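Side-chain contacts in ATP-dependent RNA helicase HrpB (Escherichia coli, PDB 6EUD), which hydrolyses ATP to ADP and phosphate as a DExH-box RNA helicase that binds single-stranded RNA: residues 15-18 with 19-22; 245-249 with 250-254; 684-687 with 688-692. All coordinates share one frame; numbering follows the deposited sequence.

Interaction 1. Residues 15-18 with 19-22; sequences ELLT and ALDC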
ATOM      1  N   GLU A  15      33.377  -7.280 -21.856  1.00102.80           N
ATOM      2  CA  GLU A  15      32.210  -8.156 -21.732  1.00107.85           C
ATOM      3  C   GLU A  15      30.909  -7.362 -21.831  1.00103.04           C
ATOM      4  O   GLU A  15      29.914  -7.841 -22.384  1.00100.11           O
ATOM      5  CB  GLU A  15      32.255  -8.930 -20.411  1.00115.60           C
ATOM      6  CG  GLU A  15      30.996  -9.742 -20.111  1.00121.41           C
ATOM      7  CD  GLU A  15      31.127 -10.594 -18.859  1.00127.35           C
ATOM      8  OE1 GLU A  15      31.729 -10.120 -17.871  1.00130.68           O
ATOM      9  OE2 GLU A  15      30.630 -11.740 -18.864  1.00130.02           O
ATOM     10  N   LEU A  16      30.937  -6.144 -21.294  1.00105.76           N
ATOM     11  CA  LEU A  16      29.771  -5.266 -21.264  1.00100.75           C
ATOM     12  C   LEU A  16      29.419  -4.720 -22.647  1.00 95.50           C
ATOM     13  O   LEU A  16      28.246  -4.669 -23.022  1.00 91.94           O
ATOM     14  CB  LEU A  16      30.008  -4.099 -20.306  1.00101.83           C
ATOM     15  CG  LEU A  16      28.738  -3.393 -19.835  1.00100.46           C
ATOM     16  CD1 LEU A  16      27.859  -4.358 -19.060  1.00 97.07           C
ATOM     17  CD2 LEU A  16      29.078  -2.174 -19.004  1.00101.59           C
ATOM     18  N   LEU A  17      30.437  -4.302 -23.390  1.00 93.75           N
ATOM     19  CA  LEU A  17      30.224  -3.771 -24.725  1.00 88.75           C
ATOM     20  C   LEU A  17      29.617  -4.840 -25.627  1.00 85.94           C
ATOM     21  O   LEU A  17      28.699  -4.554 -26.392  1.00 79.24           O
ATOM     22  CB  LEU A  17      31.532  -3.251 -25.312  1.00 91.65           C
ATOM     23  CG  LEU A  17      32.175  -2.115 -24.522  1.00 81.26           C
ATOM     24  CD1 LEU A  17      33.432  -1.628 -25.220  1.00 85.86           C
ATOM     25  CD2 LEU A  17      31.194  -0.994 -24.340  1.00 78.67           C
ATOM     26  N   THR A  18      30.118  -6.070 -25.521  1.00 87.07           N
ATOM     27  CA  THR A  18      29.598  -7.194 -26.303  1.00 91.55           C
ATOM     28  C   THR A  18      28.116  -7.452 -26.008  1.00 88.91           C
ATOM     29  O   THR A  18      27.320  -7.648 -26.927  1.00 89.53           O
ATOM     30  CB  THR A  18      30.392  -8.490 -26.041  1.00 85.02           C
ATOM     31  OG1 THR A  18      31.761  -8.305 -26.425  1.00 96.04           O
ATOM     32  CG2 THR A  18      29.801  -9.644 -26.833  1.00 87.34           C
ATOM     33  N   ALA A  19      27.750  -7.448 -24.728  1.00 84.30           N
ATOM     34  CA  ALA A  19      26.352  -7.621 -24.329  1.00 84.61           C
ATOM     35  C   ALA A  19      25.519  -6.392 -24.681  1.00 84.35           C
ATOM     36  O   ALA A  19      24.343  -6.502 -25.049  1.00 83.59           O
ATOM     37  CB  ALA A  19      26.250  -7.910 -22.832  1.00 83.53           C
ATOM     38  N   LEU A  20      26.137  -5.222 -24.556  1.00 84.97           N
ATOM     39  CA  LEU A  20      25.471  -3.961 -24.846  1.00 86.06           C
ATOM     40  C   LEU A  20      24.946  -3.938 -26.284  1.00 89.86           C
ATOM     41  O   LEU A  20      23.791  -3.578 -26.529  1.00 85.06           O
ATOM     42  CB  LEU A  20      26.433  -2.794 -24.596  1.00 86.16           C
ATOM     43  CG  LEU A  20      25.820  -1.587 -23.887  1.00 80.67           C
ATOM     44  CD1 LEU A  20      24.877  -2.030 -22.786  1.00 71.75           C
ATOM     45  CD2 LEU A  20      26.923  -0.721 -23.321  1.00 81.54           C
ATOM     46  N   ASP A  21      25.798  -4.360 -27.216  1.00 94.71           N
ATOM     47  CA  ASP A  21      25.474  -4.385 -28.638  1.00 97.59           C
ATOM     48  C   ASP A  21      24.852  -5.719 -29.062  1.00 99.46           C
ATOM     49  O   ASP A  21      25.009  -6.148 -30.205  1.00106.54           O
ATOM     50  CB  ASP A  21      26.736  -4.120 -29.471  1.00100.85           C
ATOM     51  CG  ASP A  21      27.566  -2.955 -28.941  1.00 98.82           C
ATOM     52  OD1 ASP A  21      26.988  -1.978 -28.426  1.00 95.97           O
ATOM     53  OD2 ASP A  21      28.810  -3.022 -29.041  1.00101.58           O
ATOM     54  N   CYS A  22      24.160  -6.377 -28.137  1.00 95.48           N
ATOM     55  CA  CYS A  22      23.564  -7.690 -28.390  1.00 97.20           C
ATOM     56  C   CYS A  22      22.125  -7.778 -27.897  1.00 93.21           C
ATOM     57  O   CYS A  22      21.280  -8.417 -28.530  1.00 94.47           O
ATOM     58  CB  CYS A  22      24.393  -8.793 -27.721  1.00100.52           C
ATOM     59  SG  CYS A  22      23.637 -10.441 -27.763  1.00135.20           S
TER
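The C-terminal end of helix 13-20 is where L17 meets both L20 and D21 within one turn. The L17 carbonyl takes a backbone bond from D21 N at 3.0 Å, while D21 itself is the first residue to leave helical backbone angles. One residue earlier, L20 N reaches L16 O at 2.7 Å, and L20 CB lies 3.0 Å from the same L16 O. Further out, L17 CD2 and L20 CD2 touch lightly at 4.4 Å, and both leucines also lie against L44 of helix 40-45. This helix leads into strand 26-29 of the first RecA-like domain, the strand just ahead of the predicted ATP-binding loop; L16, A19 and L20 all rest on V26, and the L16 side chain is about 8 Å from that of K36. D21 has CG anti to its carbonyl carbon (chi1 -45°), which folds the carboxylate back over the helix end, with OD2 of D21 3.1 Å from L17 O. These are two acceptors, and their mutual repulsion is probably offset by D21's other partners: K154 forms a salt bridge with OD1, and H47 NE2 hydrogen-bonds to OD2. Just past the helix end, C22 CB sits 3.2 Å from T18 O, and the hydroxyl OG1 of T18 bonds back to P14 O.

Interaction 2. Residues 245-249 with 250-254; sequences LCPLY and GALSL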
ATOM      1  N   LEU A 245      35.404   8.240  17.638  1.00 48.79           N
ATOM      2  CA  LEU A 245      34.014   8.131  17.221  1.00 44.66           C
ATOM      3  C   LEU A 245      33.692   9.013  16.030  1.00 45.80           C
ATOM      4  O   LEU A 245      33.929  10.219  16.054  1.00 48.63           O
ATOM      5  CB  LEU A 245      33.082   8.474  18.380  1.00 42.71           C
ATOM      6  CG  LEU A 245      33.141   7.506  19.558  1.00 48.90           C
ATOM      7  CD1 LEU A 245      32.058   7.833  20.586  1.00 49.96           C
ATOM      8  CD2 LEU A 245      33.017   6.062  19.081  1.00 48.27           C
ATOM      9  N   CYS A 246      33.111   8.403  15.001  1.00 44.20           N
ATOM     10  CA  CYS A 246      32.834   9.082  13.740  1.00 41.06           C
ATOM     11  C   CYS A 246      31.428   8.851  13.251  1.00 42.51           C
ATOM     12  O   CYS A 246      31.186   7.890  12.530  1.00 46.55           O
ATOM     13  CB  CYS A 246      33.800   8.610  12.652  1.00 40.43           C
ATOM     14  SG  CYS A 246      35.515   8.649  13.143  1.00 48.73           S
ATOM     15  N   PRO A 247      30.495   9.735  13.625  1.00 44.71           N
ATOM     16  CA  PRO A 247      29.138   9.683  13.062  1.00 43.63           C
ATOM     17  C   PRO A 247      29.159   9.901  11.556  1.00 43.68           C
ATOM     18  O   PRO A 247      30.088  10.490  11.041  1.00 48.81           O
ATOM     19  CB  PRO A 247      28.412  10.829  13.773  1.00 43.31           C
ATOM     20  CG  PRO A 247      29.518  11.719  14.271  1.00 44.39           C
ATOM     21  CD  PRO A 247      30.643  10.810  14.618  1.00 44.38           C
ATOM     22  N   LEU A 248      28.146   9.415  10.862  1.00 50.06           N
ATOM     23  CA  LEU A 248      28.084   9.550   9.419  1.00 56.46           C
ATOM     24  C   LEU A 248      26.643   9.680   8.955  1.00 62.72           C
ATOM     25  O   LEU A 248      25.919   8.686   8.806  1.00 58.95           O
ATOM     26  CB  LEU A 248      28.754   8.365   8.726  1.00 57.80           C
ATOM     27  CG  LEU A 248      28.930   8.557   7.223  1.00 57.91           C
ATOM     28  CD1 LEU A 248      29.756   9.781   6.991  1.00 61.00           C
ATOM     29  CD2 LEU A 248      29.599   7.372   6.600  1.00 57.73           C
ATOM     30  N   TYR A 249      26.238  10.930   8.761  1.00 74.59           N
ATOM     31  CA  TYR A 249      24.991  11.250   8.082  1.00 79.66           C
ATOM     32  C   TYR A 249      25.197  12.442   7.150  1.00 88.90           C
ATOM     33  O   TYR A 249      26.125  13.232   7.350  1.00 91.11           O
ATOM     34  CB  TYR A 249      23.872  11.529   9.085  1.00 72.17           C
ATOM     35  CG  TYR A 249      24.270  12.252  10.355  1.00 66.94           C
ATOM     36  CD1 TYR A 249      24.798  11.558  11.432  1.00 66.28           C
ATOM     37  CD2 TYR A 249      24.056  13.614  10.502  1.00 65.75           C
ATOM     38  CE1 TYR A 249      25.138  12.209  12.613  1.00 65.31           C
ATOM     39  CE2 TYR A 249      24.388  14.273  11.685  1.00 62.06           C
ATOM     40  CZ  TYR A 249      24.928  13.565  12.732  1.00 61.23           C
ATOM     41  OH  TYR A 249      25.261  14.203  13.904  1.00 59.22           O
ATOM     42  N   GLY A 250      24.341  12.551   6.132  1.00 93.36           N
ATOM     43  CA  GLY A 250      24.440  13.602   5.129  1.00 97.40           C
ATOM     44  C   GLY A 250      24.540  15.025   5.659  1.00 99.66           C
ATOM     45  O   GLY A 250      25.178  15.881   5.046  1.00 98.85           O
ATOM     46  N   ALA A 251      23.927  15.277   6.812  1.00102.49           N
ATOM     47  CA  ALA A 251      23.877  16.624   7.371  1.00107.03           C
ATOM     48  C   ALA A 251      25.129  16.990   8.164  1.00109.88           C
ATOM     49  O   ALA A 251      25.105  17.920   8.975  1.00109.57           O
ATOM     50  CB  ALA A 251      22.641  16.773   8.255  1.00106.56           C
ATOM     51  N   LEU A 252      26.222  16.272   7.923  1.00112.22           N
ATOM     52  CA  LEU A 252      27.412  16.426   8.753  1.00114.69           C
ATOM     53  C   LEU A 252      28.416  17.445   8.229  1.00115.72           C
ATOM     54  O   LEU A 252      28.144  18.199   7.297  1.00116.53           O
ATOM     55  CB  LEU A 252      28.107  15.076   8.941  1.00114.90           C
ATOM     56  CG  LEU A 252      27.688  14.349  10.220  1.00113.79           C
ATOM     57  CD1 LEU A 252      28.442  13.054  10.365  1.00114.42           C
ATOM     58  CD2 LEU A 252      27.914  15.232  11.438  1.00112.54           C
ATOM     59  N   SER A 253      29.594  17.426   8.840  1.00115.37           N
ATOM     60  CA  SER A 253      30.538  18.524   8.763  1.00115.48           C
ATOM     61  C   SER A 253      31.550  18.445   7.619  1.00116.10           C
ATOM     62  O   SER A 253      32.700  18.844   7.798  1.00121.97           O
ATOM     63  CB  SER A 253      31.284  18.617  10.097  1.00115.50           C
ATOM     64  OG  SER A 253      32.344  19.551  10.037  1.00117.66           O
ATOM     65  N   LEU A 254      31.137  17.945   6.455  1.00113.42           N
ATOM     66  CA  LEU A 254      32.019  17.896   5.279  1.00112.42           C
ATOM     67  C   LEU A 254      33.261  17.030   5.508  1.00111.22           C
ATOM     68  O   LEU A 254      33.474  16.049   4.794  1.00109.60           O
ATOM     69  CB  LEU A 254      32.440  19.319   4.861  1.00112.54           C
ATOM     70  CG  LEU A 254      33.634  19.588   3.931  1.00112.81           C
ATOM     71  CD1 LEU A 254      33.350  20.808   3.058  1.00113.42           C
ATOM     72  CD2 LEU A 254      34.936  19.809   4.703  1.00112.76           C
TER
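Y249 and L252 fold against each other across a tight reversal, their side chains crossing at about a right angle. The tyrosine ring owes its place to an uncommon first torsion: CG lies between the backbone N and the carbonyl carbon (chi1 36°), which swings the ring over the turn that follows. L252 CG then stands almost squarely over one ring face, 3.7 Å from the centroid of the Y249 ring and 13° off its normal, a CH-pi contact. From that point the two methyls of L252 part company. L252 CD2 stays with the phenol end, 3.7 Å from Y249 CZ. L252 CD1 instead reaches back to the strand end, where it lies 3.1 Å from P247 O. The same L252 CD1 is 4.1 Å from P247 CB. Chi1 of L252, at -94°, is well off a staggered value, a twist that accompanies this double engagement. A251 adds its methyl, CB being 4.1 Å from Y249 CD2. The backbone closes more loosely, with a weak bond from L252 N to Y249 O. Outside the turn, Y249 touches V225 and L252 touches Q257. This is a type I beta turn from Y249 to L252, carrying the chain from strand 243-248 of the second RecA-like domain toward helix 256-261.

Interaction 3. Residues 684-687 with 688-692; sequences LDIY and QALRG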
ATOM      1  N   LEU A 684     -42.461  -5.493   5.232  1.00 47.79           N
ATOM      2  CA  LEU A 684     -41.703  -5.739   4.010  1.00 45.89           C
ATOM      3  C   LEU A 684     -41.486  -7.224   3.799  1.00 42.87           C
ATOM      4  O   LEU A 684     -41.098  -7.927   4.726  1.00 45.32           O
ATOM      5  CB  LEU A 684     -40.362  -5.021   4.059  1.00 42.87           C
ATOM      6  CG  LEU A 684     -40.470  -3.505   4.142  1.00 48.94           C
ATOM      7  CD1 LEU A 684     -39.130  -2.908   4.523  1.00 49.41           C
ATOM      8  CD2 LEU A 684     -40.974  -2.937   2.820  1.00 51.21           C
ATOM      9  N   ASP A 685     -41.740  -7.686   2.578  1.00 39.77           N
ATOM     10  CA  ASP A 685     -41.589  -9.089   2.211  1.00 33.89           C
ATOM     11  C   ASP A 685     -40.138  -9.384   1.928  1.00 34.18           C
ATOM     12  O   ASP A 685     -39.658  -9.236   0.791  1.00 36.91           O
ATOM     13  CB  ASP A 685     -42.457  -9.439   1.000  1.00 34.52           C
ATOM     14  CG  ASP A 685     -42.620 -10.936   0.808  1.00 39.61           C
ATOM     15  OD1 ASP A 685     -41.703 -11.706   1.166  1.00 41.95           O
ATOM     16  OD2 ASP A 685     -43.666 -11.355   0.291  1.00 42.85           O
ATOM     17  N   ILE A 686     -39.442  -9.809   2.977  1.00 34.01           N
ATOM     18  CA  ILE A 686     -37.998  -9.982   2.932  1.00 34.51           C
ATOM     19  C   ILE A 686     -37.588 -11.069   1.963  1.00 33.84           C
ATOM     20  O   ILE A 686     -36.564 -10.941   1.289  1.00 34.06           O
ATOM     21  CB  ILE A 686     -37.445 -10.288   4.350  1.00 42.65           C
ATOM     22  CG1 ILE A 686     -37.651  -9.065   5.268  1.00 39.24           C
ATOM     23  CG2 ILE A 686     -35.979 -10.713   4.307  1.00 26.73           C
ATOM     24  CD1 ILE A 686     -37.033  -7.791   4.742  1.00 38.65           C
ATOM     25  N   TYR A 687     -38.394 -12.129   1.895  1.00 36.45           N
ATOM     26  CA  TYR A 687     -38.170 -13.251   0.982  1.00 34.20           C
ATOM     27  C   TYR A 687     -38.221 -12.797  -0.459  1.00 37.21           C
ATOM     28  O   TYR A 687     -37.375 -13.162  -1.259  1.00 37.93           O
ATOM     29  CB  TYR A 687     -39.216 -14.346   1.193  1.00 36.07           C
ATOM     30  CG  TYR A 687     -39.220 -15.423   0.121  1.00 34.52           C
ATOM     31  CD1 TYR A 687     -40.042 -15.321  -1.017  1.00 33.17           C
ATOM     32  CD2 TYR A 687     -38.423 -16.554   0.249  1.00 31.66           C
ATOM     33  CE1 TYR A 687     -40.041 -16.319  -2.010  1.00 29.10           C
ATOM     34  CE2 TYR A 687     -38.431 -17.552  -0.711  1.00 33.96           C
ATOM     35  CZ  TYR A 687     -39.240 -17.433  -1.842  1.00 33.66           C
ATOM     36  OH  TYR A 687     -39.224 -18.429  -2.792  1.00 35.58           O
ATOM     37  N   GLN A 688     -39.244 -12.018  -0.790  1.00 42.84           N
ATOM     38  CA  GLN A 688     -39.396 -11.522  -2.144  1.00 48.24           C
ATOM     39  C   GLN A 688     -38.255 -10.573  -2.506  1.00 47.55           C
ATOM     40  O   GLN A 688     -37.750 -10.598  -3.627  1.00 46.60           O
ATOM     41  CB  GLN A 688     -40.736 -10.827  -2.312  1.00 56.42           C
ATOM     42  CG  GLN A 688     -41.284 -10.994  -3.708  1.00 72.83           C
ATOM     43  CD  GLN A 688     -41.473 -12.461  -4.064  1.00 84.25           C
ATOM     44  OE1 GLN A 688     -42.216 -13.179  -3.392  1.00 93.89           O
ATOM     45  NE2 GLN A 688     -40.783 -12.917  -5.109  1.00 84.34           N
ATOM     46  N   ALA A 689     -37.846  -9.747  -1.550  1.00 45.67           N
ATOM     47  CA  ALA A 689     -36.781  -8.776  -1.790  1.00 45.10           C
ATOM     48  C   ALA A 689     -35.453  -9.474  -2.064  1.00 43.29           C
ATOM     49  O   ALA A 689     -34.771  -9.143  -3.030  1.00 45.83           O
ATOM     50  CB  ALA A 689     -36.647  -7.821  -0.608  1.00 40.41           C
ATOM     51  N   LEU A 690     -35.089 -10.434  -1.220  1.00 39.93           N
ATOM     52  CA  LEU A 690     -33.915 -11.272  -1.476  1.00 39.56           C
ATOM     53  C   LEU A 690     -33.998 -12.001  -2.822  1.00 40.79           C
ATOM     54  O   LEU A 690     -33.039 -12.026  -3.592  1.00 40.89           O
ATOM     55  CB  LEU A 690     -33.737 -12.285  -0.355  1.00 39.72           C
ATOM     56  CG  LEU A 690     -33.200 -11.704   0.949  1.00 38.00           C
ATOM     57  CD1 LEU A 690     -33.104 -12.793   1.974  1.00 40.89           C
ATOM     58  CD2 LEU A 690     -31.839 -11.074   0.708  1.00 37.22           C
ATOM     59  N   ARG A 691     -35.158 -12.580  -3.113  1.00 41.75           N
ATOM     60  CA  ARG A 691     -35.349 -13.311  -4.362  1.00 40.10           C
ATOM     61  C   ARG A 691     -35.246 -12.351  -5.551  1.00 41.86           C
ATOM     62  O   ARG A 691     -34.880 -12.748  -6.665  1.00 39.97           O
ATOM     63  CB  ARG A 691     -36.697 -14.035  -4.343  1.00 40.67           C
ATOM     64  CG  ARG A 691     -36.844 -15.113  -5.367  1.00 42.61           C
ATOM     65  CD  ARG A 691     -38.108 -15.902  -5.127  1.00 45.66           C
ATOM     66  NE  ARG A 691     -38.133 -17.103  -5.957  1.00 51.48           N
ATOM     67  CZ  ARG A 691     -38.648 -17.143  -7.180  1.00 51.44           C
ATOM     68  NH1 ARG A 691     -39.188 -16.047  -7.697  1.00 56.20           N
ATOM     69  NH2 ARG A 691     -38.632 -18.271  -7.876  1.00 46.10           N
ATOM     70  N   GLY A 692     -35.550 -11.078  -5.298  1.00 43.41           N
ATOM     71  CA  GLY A 692     -35.454 -10.039  -6.306  1.00 37.78           C
ATOM     72  C   GLY A 692     -34.027  -9.841  -6.779  1.00 39.02           C
ATOM     73  O   GLY A 692     -33.809  -9.376  -7.898  1.00 40.49           O
TER
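Y687 and R691, one helical turn apart, lie side by side and point the same way, with the ring and guanidinium planes 16° apart. From the tyrosine backbone outward, CB and CG pass the peptide nitrogen of the next residue, Y687 CG being 3.5 Å from Q688 N. With CG anti to the backbone N (chi1 169°), the ring runs forward along the helix, toward R691. CD1 is where Q688 enters: that side chain bends at chi2 and brings OE1 to the ring edge, in its plane, 3.9 Å from Y687 CD1. The next atom, CE1, meets the aliphatic part of the arginine, 3.7 Å from R691 CD, and CZ rests on the same methylene. At the tip, Y687 OH is 3.6 Å from R691 NE. The arginine chain stays extended from CG to NE, and its NH2 forms a salt bridge with D703, so the guanidinium is held by charge at one end and flanked by the phenol at the other. Y687 also touches E632 and L636 of helix 631-646. Were Y687 an alanine, R691 CD and NE would lose the ring alongside them, and the arginine would probably be freer to turn about its outer bonds. Deeper in, I686 CG2 touches L690 CD1 at 4.2 Å. At the start of the helix, D685 OD1 accepts from Q688 N at 3.2 Å; the bond is nearly straight, but the donor stands above the carboxylate plane rather than in it. D685 CG also comes within 3.6 Å of Q688 CB. D685 is thus the N-cap of helix 686-692, in the C-terminal region of HrpB.

Overall arrangement
All three contacts are local, each made by residues a few positions apart in one continuous stretch, but they sit in different places. Interactions 1 and 3 are partly buried and belong to opposite ends of helices: the first closes a C-terminus, with a carboxylate shared between a lysine and a histidine, whereas the third opens an N-terminus, with a carboxylate accepting a backbone N-H. Interaction 2 is a surface turn after a strand and relies on a leucine over a tyrosine face, its one bridging backbone bond being weak. Interactions 1 and 2 lie in the two RecA-like domains, centres about 40 Å apart; the centre of interaction 3 is about 70 Å from that of interaction 1, on the opposite side of the chain's centre.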